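Local structure of 457aa long hypothetical protein (Pyrococcus horikoshii, 2CSU) at residues 166-171 with 274-279; 68-73 with 79-84; 358-363 with 391-396. The protein is of unknown function but combines a Rossmann-type CoA-binding domain with two alpha/beta domains of the succinyl-CoA ligase type. All coordinates share one frame; numbering follows the deposited sequence.

Overall arrangement
The three contacts follow one another along the chain, and each belongs to a different domain of the protein. Contact 2 joins strand to helix in the CoA binding domain, contact 1 links two helices by a salt bridge in the flavodoxin-like region, and contact 3 packs two helices in the Ligase-CoA region. Contact 1 is the most central, about 9 Å from the chain centre; its own centre lies 32 Å from that of contact 2 and 29 Å from that of contact 3. Contacts 2 and 3 lie on opposite sides of the chain centre, 55 Å apart between centres, and none touches another. A second subunit reaches contact 1 but neither of the others.

Contact 1 of 3, residues 166-171 with 274-279; sequences VYKTIK and NTIDEM
The carboxylate of Asp-277 is the flat group of this contact, and the ammonium of Lys-168 meets it on the syn side of OD1, 33° out of the carboxylate plane, with NZ 2.9 Å from OD1. The bond from the same NZ to OD2 is weak, and the place of OD2 itself is less sure. Arg-433 of the second subunit is modelled as an ion partner of that oxygen, but the detail is doubtful for the same reason. The lysine chain is extended as far as CE and bends only at its last torsion (chi4 -67°), which swings NZ to the aspartate, the two side chains meeting nearly at right angles. Further back along the chain, CD of Lys-168 rests 4.1 Å from CG2 of Ile-276, an apolar touch beside the polar one. Glu-172 gives Lys-168 NZ another salt bridge within its own chain. Helix 276-283 starts just here: Thr-275 is its N-cap, and its OG1 accepts from Glu-278 N at 3.0 Å. Asp-277 thus sits in the first turn, where the helix end would tend to stabilise a negative charge, while Lys-168 lies near the C-terminal end of helix 159-171. Both touching charges are buried, and with Glu-172 and Asp-277 OD1 sharing one ammonium, the chemistry is that of a small ionic cluster joining the two helices.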
loop_
_atom_site.group_PDB
_atom_site.type_symbol
_atom_site.label_atom_id
_atom_site.label_comp_id
_atom_site.label_asym_id
_atom_site.label_seq_id
_atom_site.Cartn_x
_atom_site.Cartn_y
_atom_site.Cartn_z
ATOM N N VAL A 166 4.866 8.894 -8.655
ATOM C CA VAL A 166 3.800 9.765 -9.131
ATOM C C VAL A 166 2.563 8.913 -9.424
ATOM O O VAL A 166 1.458 9.244 -8.991
ATOM C CB VAL A 166 4.241 10.531 -10.396
ATOM C CG1 VAL A 166 3.055 11.217 -11.055
ATOM C CG2 VAL A 166 5.286 11.571 -10.025
ATOM N N TYR A 167 2.740 7.801 -10.130
ATOM C CA TYR A 167 1.605 6.931 -10.436
ATOM C C TYR A 167 1.028 6.373 -9.158
ATOM O O TYR A 167 -0.185 6.205 -9.034
ATOM C CB TYR A 167 2.006 5.756 -11.338
ATOM C CG TYR A 167 2.753 6.169 -12.583
ATOM C CD1 TYR A 167 2.594 7.447 -13.119
ATOM C CD2 TYR A 167 3.629 5.286 -13.222
ATOM C CE1 TYR A 167 3.287 7.845 -14.251
ATOM C CE2 TYR A 167 4.328 5.680 -14.365
ATOM C CZ TYR A 167 4.149 6.959 -14.866
ATOM O OH TYR A 167 4.839 7.368 -15.976
ATOM N N LYS A 168 1.905 6.070 -8.205
ATOM C CA LYS A 168 1.470 5.526 -6.935
ATOM C C LYS A 168 0.549 6.493 -6.219
ATOM O O LYS A 168 -0.583 6.156 -5.892
ATOM C CB LYS A 168 2.675 5.225 -6.043
ATOM C CG LYS A 168 2.302 4.584 -4.699
ATOM C CD LYS A 168 3.546 4.239 -3.884
ATOM C CE LYS A 168 3.261 3.172 -2.836
ATOM N NZ LYS A 168 2.352 3.578 -1.739
ATOM N N THR A 169 1.051 7.700 -5.971
ATOM C CA THR A 169 0.297 8.741 -5.275
ATOM C C THR A 169 -1.019 9.120 -5.950
ATOM O O THR A 169 -2.003 9.417 -5.276
ATOM C CB THR A 169 1.144 10.008 -5.133
ATOM O OG1 THR A 169 1.740 10.319 -6.399
ATOM C CG2 THR A 169 2.241 9.799 -4.086
ATOM N N ILE A 170 -1.026 9.116 -7.278
ATOM C CA ILE A 170 -2.208 9.459 -8.047
ATOM C C ILE A 170 -3.349 8.547 -7.641
ATOM O O ILE A 170 -4.432 9.016 -7.275
ATOM C CB ILE A 170 -1.934 9.333 -9.563
ATOM C CG1 ILE A 170 -1.070 10.513 -10.018
ATOM C CG2 ILE A 170 -3.252 9.288 -10.349
ATOM C CD1 ILE A 170 -0.630 10.460 -11.457
ATOM N N LYS A 171 -3.106 7.243 -7.695
ATOM C CA LYS A 171 -4.129 6.286 -7.313
ATOM C C LYS A 171 -4.465 6.364 -5.822
ATOM O O LYS A 171 -5.614 6.136 -5.428
ATOM C CB LYS A 171 -3.684 4.860 -7.646
ATOM C CG LYS A 171 -4.668 3.812 -7.160
ATOM C CD LYS A 171 -4.390 2.440 -7.748
ATOM C CE LYS A 171 -5.146 1.362 -6.977
ATOM N NZ LYS A 171 -5.072 0.044 -7.668
ATOM N N ASN A 274 12.627 4.763 5.597
ATOM C CA ASN A 274 13.314 3.586 5.085
ATOM C C ASN A 274 12.559 2.956 3.931
ATOM O O ASN A 274 13.045 2.001 3.333
ATOM C CB ASN A 274 13.525 2.566 6.192
ATOM C CG ASN A 274 14.067 3.200 7.453
ATOM O OD1 ASN A 274 15.166 3.774 7.455
ATOM N ND2 ASN A 274 13.295 3.117 8.533
ATOM N N THR A 275 11.365 3.476 3.636
ATOM C CA THR A 275 10.575 2.990 2.505
ATOM C C THR A 275 9.880 4.161 1.813
ATOM O O THR A 275 9.801 5.274 2.351
ATOM C CB THR A 275 9.464 1.984 2.904
ATOM O OG1 THR A 275 8.400 2.682 3.555
ATOM C CG2 THR A 275 10.010 0.882 3.821
ATOM N N ILE A 276 9.380 3.899 0.612
ATOM C CA ILE A 276 8.666 4.891 -0.162
ATOM C C ILE A 276 7.492 5.371 0.682
ATOM O O ILE A 276 7.369 6.566 0.973
ATOM C CB ILE A 276 8.169 4.258 -1.490
ATOM C CG1 ILE A 276 9.371 3.983 -2.395
ATOM C CG2 ILE A 276 7.183 5.189 -2.209
ATOM C CD1 ILE A 276 9.071 2.998 -3.551
ATOM N N ASP A 277 6.660 4.425 1.109
ATOM C CA ASP A 277 5.489 4.735 1.910
ATOM C C ASP A 277 5.768 5.550 3.159
ATOM O O ASP A 277 4.983 6.432 3.501
ATOM C CB ASP A 277 4.722 3.449 2.253
ATOM C CG ASP A 277 3.652 3.129 1.213
ATOM O OD1 ASP A 277 2.718 3.939 1.082
ATOM O OD2 ASP A 277 3.737 2.093 0.523
ATOM N N GLU A 278 6.885 5.284 3.830
ATOM C CA GLU A 278 7.224 6.050 5.018
ATOM C C GLU A 278 7.551 7.476 4.627
ATOM O O GLU A 278 7.116 8.418 5.285
ATOM C CB GLU A 278 8.433 5.446 5.747
ATOM C CG GLU A 278 8.197 4.058 6.330
ATOM C CD GLU A 278 9.370 3.586 7.192
ATOM O OE1 GLU A 278 10.371 4.335 7.322
ATOM O OE2 GLU A 278 9.287 2.464 7.738
HETATM N N MSE A 279 8.344 7.626 3.570
HETATM C CA MSE A 279 8.748 8.941 3.071
HETATM C C MSE A 279 7.498 9.783 2.781
HETATM O O MSE A 279 7.391 10.928 3.212
HETATM C CB MSE A 279 9.591 8.792 1.776
HETATM C CG MSE A 279 10.109 10.127 1.156
HETATM SE SE MSE A 279 10.784 10.042 -0.551
HETATM C CE MSE A 279 9.274 9.619 -1.445
#

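Contact 2 of 3, residues 68-73 with 79-84; sequences AIIVVP and DTLIQC
The hydroxyl of Thr-80 has two backbone carbonyls to share its one proton, Val-77 O, the stronger partner, and Phe-76 O, both about one turn earlier in the helix, while the same oxygen lies against Ile-70 of the strand. This is the first half of the beta-alpha-beta unit formed by strand 67-70, helix 74-87 and strand 91-94, part of the five-stranded parallel sheet of a Rossmann-type domain. The geometry fits: the axes of strand 68-70 and helix 79-84 run antiparallel (172°) and come within 9.9 Å, so the helix leads back along the strand it has just left. Thr-80 holds OG1 between its backbone N and carbonyl carbon (chi1 53°), the setting that turns the hydroxyl back to the preceding turn and points CG2 to another neighbour. OG1 then has CD1 of Ile-70 at 3.6 Å and CG2 of the same residue at 3.7 Å, two branches of one isoleucine meeting one polar atom whose bonds are made elsewhere. CG2 of Thr-80 lies 4.1 Å from CG2 of Val-72, the two side chains lying alongside with opposite senses just beyond the end of the strand. CD1 of Ile-70 also approaches CB of Leu-81 at 4.4 Å. Leu-81 in turn packs on Leu-113 and Ile-116 of helix 104-120, so the packing continues to the next helix. From the adjoining strand, Ile-14 touches Val-72, Thr-80 and Cys-84. One helical turn beyond Thr-80, at the end of the contact nearer the start of the strand segment, SG of Cys-84 stands 3.7 Å from CB of Ala-68.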
loop_
_atom_site.group_PDB
_atom_site.type_symbol
_atom_site.label_atom_id
_atom_site.label_comp_id
_atom_site.label_asym_id
_atom_site.label_seq_id
_atom_site.Cartn_x
_atom_site.Cartn_y
_atom_site.Cartn_z
ATOM N N ALA A 68 13.648 26.802 -20.679
ATOM C CA ALA A 68 13.686 25.952 -21.858
ATOM C C ALA A 68 13.896 24.512 -21.452
ATOM O O ALA A 68 14.618 24.225 -20.501
ATOM C CB ALA A 68 14.810 26.391 -22.799
ATOM N N ILE A 69 13.259 23.605 -22.183
ATOM C CA ILE A 69 13.407 22.190 -21.926
ATOM C C ILE A 69 14.125 21.627 -23.139
ATOM O O ILE A 69 13.631 21.732 -24.267
ATOM C CB ILE A 69 12.058 21.470 -21.799
ATOM C CG1 ILE A 69 11.100 22.250 -20.878
ATOM C CG2 ILE A 69 12.299 20.045 -21.314
ATOM C CD1 ILE A 69 11.678 22.646 -19.532
ATOM N N ILE A 70 15.300 21.049 -22.922
ATOM C CA ILE A 70 16.042 20.486 -24.021
ATOM C C ILE A 70 15.792 18.992 -24.066
ATOM O O ILE A 70 16.189 18.244 -23.170
ATOM C CB ILE A 70 17.532 20.815 -23.892
ATOM C CG1 ILE A 70 17.705 22.342 -23.933
ATOM C CG2 ILE A 70 18.311 20.141 -25.006
ATOM C CD1 ILE A 70 19.156 22.845 -23.930
ATOM N N VAL A 71 15.097 18.573 -25.120
ATOM C CA VAL A 71 14.746 17.179 -25.316
ATOM C C VAL A 71 15.066 16.743 -26.737
ATOM O O VAL A 71 14.285 16.088 -27.420
ATOM C CB VAL A 71 13.259 17.005 -25.005
ATOM C CG1 VAL A 71 12.416 17.746 -26.044
ATOM C CG2 VAL A 71 12.903 15.528 -25.017
ATOM N N VAL A 72 16.246 17.193 -27.196
ATOM C CA VAL A 72 16.751 16.736 -28.480
ATOM C C VAL A 72 17.863 15.699 -28.285
ATOM O O VAL A 72 18.332 15.456 -27.183
ATOM C CB VAL A 72 17.286 17.950 -29.234
ATOM C CG1 VAL A 72 16.137 18.899 -29.563
ATOM C CG2 VAL A 72 18.311 18.673 -28.380
ATOM N N PRO A 73 18.229 15.038 -29.397
ATOM C CA PRO A 73 19.334 14.088 -29.395
ATOM C C PRO A 73 20.642 14.695 -28.868
ATOM O O PRO A 73 20.905 15.883 -28.964
ATOM C CB PRO A 73 19.502 13.580 -30.826
ATOM C CG PRO A 73 18.181 13.835 -31.548
ATOM C CD PRO A 73 17.600 15.065 -30.703
ATOM N N ASP A 79 24.956 22.971 -28.709
ATOM C CA ASP A 79 24.554 24.121 -29.502
ATOM C C ASP A 79 23.184 24.668 -29.095
ATOM O O ASP A 79 22.938 25.867 -29.192
ATOM C CB ASP A 79 24.547 23.767 -30.987
ATOM C CG ASP A 79 24.230 24.963 -31.858
ATOM O OD1 ASP A 79 24.935 25.994 -31.720
ATOM O OD2 ASP A 79 23.280 24.874 -32.671
ATOM N N THR A 80 22.283 23.793 -28.656
ATOM C CA THR A 80 20.970 24.249 -28.226
ATOM C C THR A 80 21.142 25.031 -26.931
ATOM O O THR A 80 20.506 26.064 -26.724
ATOM C CB THR A 80 19.999 23.062 -27.997
ATOM O OG1 THR A 80 20.593 22.111 -27.100
ATOM C CG2 THR A 80 19.684 22.376 -29.317
ATOM N N LEU A 81 22.020 24.549 -26.061
ATOM C CA LEU A 81 22.271 25.237 -24.803
ATOM C C LEU A 81 22.822 26.632 -25.068
ATOM O O LEU A 81 22.395 27.596 -24.442
ATOM C CB LEU A 81 23.268 24.453 -23.954
ATOM C CG LEU A 81 23.604 25.080 -22.601
ATOM C CD1 LEU A 81 22.389 25.005 -21.689
ATOM C CD2 LEU A 81 24.766 24.331 -21.962
ATOM N N ILE A 82 23.773 26.738 -25.995
ATOM C CA ILE A 82 24.368 28.029 -26.343
ATOM C C ILE A 82 23.292 28.957 -26.912
ATOM O O ILE A 82 23.250 30.147 -26.587
ATOM C CB ILE A 82 25.528 27.854 -27.368
ATOM C CG1 ILE A 82 26.672 27.070 -26.702
ATOM C CG2 ILE A 82 26.042 29.232 -27.862
ATOM C CD1 ILE A 82 27.891 26.836 -27.583
ATOM N N GLN A 83 22.417 28.422 -27.762
ATOM C CA GLN A 83 21.349 29.249 -28.306
ATOM C C GLN A 83 20.518 29.805 -27.135
ATOM O O GLN A 83 20.244 31.001 -27.074
ATOM C CB GLN A 83 20.474 28.429 -29.257
ATOM C CG GLN A 83 21.053 28.298 -30.687
ATOM C CD GLN A 83 20.209 27.406 -31.587
ATOM O OE1 GLN A 83 18.992 27.576 -31.683
ATOM N NE2 GLN A 83 20.851 26.455 -32.252
ATOM N N CYS A 84 20.136 28.945 -26.190
ATOM C CA CYS A 84 19.366 29.417 -25.050
ATOM C C CYS A 84 20.147 30.548 -24.385
ATOM O O CYS A 84 19.577 31.560 -23.966
ATOM C CB CYS A 84 19.128 28.287 -24.052
ATOM S SG CYS A 84 17.985 27.011 -24.618
#

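Contact 3 of 3, residues 358-363 with 391-396; sequences RTAKLL and EGIIRA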
loop_
_atom_site.group_PDB
_atom_site.type_symbol
_atom_site.label_atom_id
_atom_site.label_comp_id
_atom_site.label_asym_id
_atom_site.label_seq_id
_atom_site.Cartn_x
_atom_site.Cartn_y
_atom_site.Cartn_z
ATOM N N ARG A 358 -18.470 13.452 18.865
ATOM C CA ARG A 358 -18.353 13.664 20.300
ATOM C C ARG A 358 -17.022 13.209 20.887
ATOM O O ARG A 358 -16.378 13.953 21.626
ATOM C CB ARG A 358 -19.501 12.963 21.035
ATOM C CG ARG A 358 -20.847 13.654 20.875
ATOM C CD ARG A 358 -21.939 12.900 21.623
ATOM N NE ARG A 358 -22.071 13.329 23.017
ATOM C CZ ARG A 358 -23.015 12.874 23.839
ATOM N NH1 ARG A 358 -23.890 11.977 23.401
ATOM N NH2 ARG A 358 -23.098 13.321 25.088
ATOM N N THR A 359 -16.616 11.987 20.564
ATOM C CA THR A 359 -15.361 11.453 21.087
ATOM C C THR A 359 -14.134 12.279 20.665
ATOM O O THR A 359 -13.238 12.530 21.474
ATOM C CB THR A 359 -15.158 9.990 20.640
ATOM O OG1 THR A 359 -16.246 9.188 21.122
ATOM C CG2 THR A 359 -13.859 9.446 21.198
ATOM N N ALA A 360 -14.099 12.701 19.405
ATOM C CA ALA A 360 -12.976 13.487 18.894
ATOM C C ALA A 360 -12.890 14.827 19.624
ATOM O O ALA A 360 -11.801 15.265 20.015
ATOM C CB ALA A 360 -13.132 13.707 17.389
ATOM N N LYS A 361 -14.048 15.461 19.804
ATOM C CA LYS A 361 -14.152 16.740 20.501
ATOM C C LYS A 361 -13.619 16.565 21.920
ATOM O O LYS A 361 -12.749 17.317 22.375
ATOM C CB LYS A 361 -15.623 17.185 20.532
ATOM C CG LYS A 361 -15.895 18.507 21.247
ATOM C CD LYS A 361 -17.308 19.032 20.926
ATOM C CE LYS A 361 -17.892 19.843 22.084
ATOM N NZ LYS A 361 -19.276 20.348 21.805
ATOM N N LEU A 362 -14.138 15.556 22.607
ATOM C CA LEU A 362 -13.725 15.252 23.966
ATOM C C LEU A 362 -12.233 14.968 24.077
ATOM O O LEU A 362 -11.579 15.442 25.006
ATOM C CB LEU A 362 -14.510 14.048 24.500
ATOM C CG LEU A 362 -15.919 14.312 25.029
ATOM C CD1 LEU A 362 -16.701 13.014 25.137
ATOM C CD2 LEU A 362 -15.803 14.999 26.384
ATOM N N LEU A 363 -11.693 14.176 23.149
ATOM C CA LEU A 363 -10.267 13.861 23.185
ATOM C C LEU A 363 -9.411 15.087 22.877
ATOM O O LEU A 363 -8.393 15.311 23.531
ATOM C CB LEU A 363 -9.930 12.730 22.207
ATOM C CG LEU A 363 -10.402 11.336 22.611
ATOM C CD1 LEU A 363 -10.170 10.358 21.464
ATOM C CD2 LEU A 363 -9.662 10.901 23.862
ATOM N N GLU A 391 -17.117 12.784 8.526
ATOM C CA GLU A 391 -17.796 14.057 8.757
ATOM C C GLU A 391 -17.717 14.363 10.237
ATOM O O GLU A 391 -17.369 15.472 10.633
ATOM C CB GLU A 391 -19.258 13.973 8.310
ATOM C CG GLU A 391 -19.417 13.861 6.800
ATOM C CD GLU A 391 -20.774 13.332 6.394
ATOM O OE1 GLU A 391 -20.931 12.966 5.209
ATOM O OE2 GLU A 391 -21.680 13.280 7.258
ATOM N N GLY A 392 -18.029 13.364 11.058
ATOM C CA GLY A 392 -17.960 13.552 12.497
ATOM C C GLY A 392 -16.583 13.993 12.974
ATOM O O GLY A 392 -16.477 14.762 13.927
ATOM N N ILE A 393 -15.526 13.514 12.326
ATOM C CA ILE A 393 -14.160 13.893 12.709
ATOM C C ILE A 393 -13.947 15.361 12.360
ATOM O O ILE A 393 -13.487 16.176 13.171
ATOM C CB ILE A 393 -13.084 13.101 11.907
ATOM C CG1 ILE A 393 -13.161 11.604 12.214
ATOM C CG2 ILE A 393 -11.695 13.669 12.212
ATOM C CD1 ILE A 393 -12.895 11.272 13.615
ATOM N N ILE A 394 -14.258 15.654 11.106
ATOM C CA ILE A 394 -14.127 16.976 10.531
ATOM C C ILE A 394 -14.892 18.018 11.337
ATOM O O ILE A 394 -14.344 19.050 11.724
ATOM C CB ILE A 394 -14.628 16.945 9.072
ATOM C CG1 ILE A 394 -13.674 16.080 8.238
ATOM C CG2 ILE A 394 -14.779 18.356 8.530
ATOM C CD1 ILE A 394 -14.036 15.958 6.780
ATOM N N ARG A 395 -16.157 17.732 11.603
ATOM C CA ARG A 395 -16.993 18.651 12.361
ATOM C C ARG A 395 -16.377 18.968 13.731
ATOM O O ARG A 395 -16.410 20.113 14.188
ATOM C CB ARG A 395 -18.386 18.036 12.520
ATOM C CG ARG A 395 -19.411 18.926 13.180
ATOM C CD ARG A 395 -20.650 18.127 13.498
ATOM N NE ARG A 395 -21.451 18.770 14.529
ATOM C CZ ARG A 395 -22.378 18.140 15.240
ATOM N NH1 ARG A 395 -22.613 16.849 15.025
ATOM N NH2 ARG A 395 -23.057 18.794 16.172
ATOM N N ALA A 396 -15.801 17.957 14.384
ATOM C CA ALA A 396 -15.185 18.159 15.696
ATOM C C ALA A 396 -13.939 19.043 15.622
ATOM O O ALA A 396 -13.817 20.005 16.380
ATOM C CB ALA A 396 -14.837 16.811 16.334
#
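Ala-396 and Ala-360 bury more surface here than any other residue of the two segments, and they meet directly, methyl to methyl, with CB of Ala-360 3.7 Å from CB of Ala-396. Two such small side chains let the helices come close: their axes approach to 8.3 Å and cross at -35°, with the N-to-C directions roughly parallel. The methyl of Ala-396 also reaches the backbone, standing 3.8 Å from N of Lys-361, and the CA atoms of these two residues are only 5.1 Å apart. Lys-361, third in buried surface, contributes just the base of its chain, CB lying 4.3 Å from CB of Ala-396. Its first torsion (chi1 179°) starts an extended chain that leads away from the other helix, and NZ is hydrogen-bonded to Tyr-357 OH. The ring of Tyr-357 in turn takes a cation-pi contact from Arg-395, so one tyrosine engages a cation from each helix. On the sheet side, Ile-393 leaves its backbone pointing away from Ala-360, but its CD1 comes back to 4.5 Å from CB of Ala-360. Both residues rest on Met-299 of strand 295-300, which places the two helices on one face of the central sheet. Neighbouring helices 353-365 and 388-400, in the connections before and after parallel strand 371-377, form part of one helix layer of a flavodoxin-like alpha/beta fold, as in the succinyl-CoA ligase family.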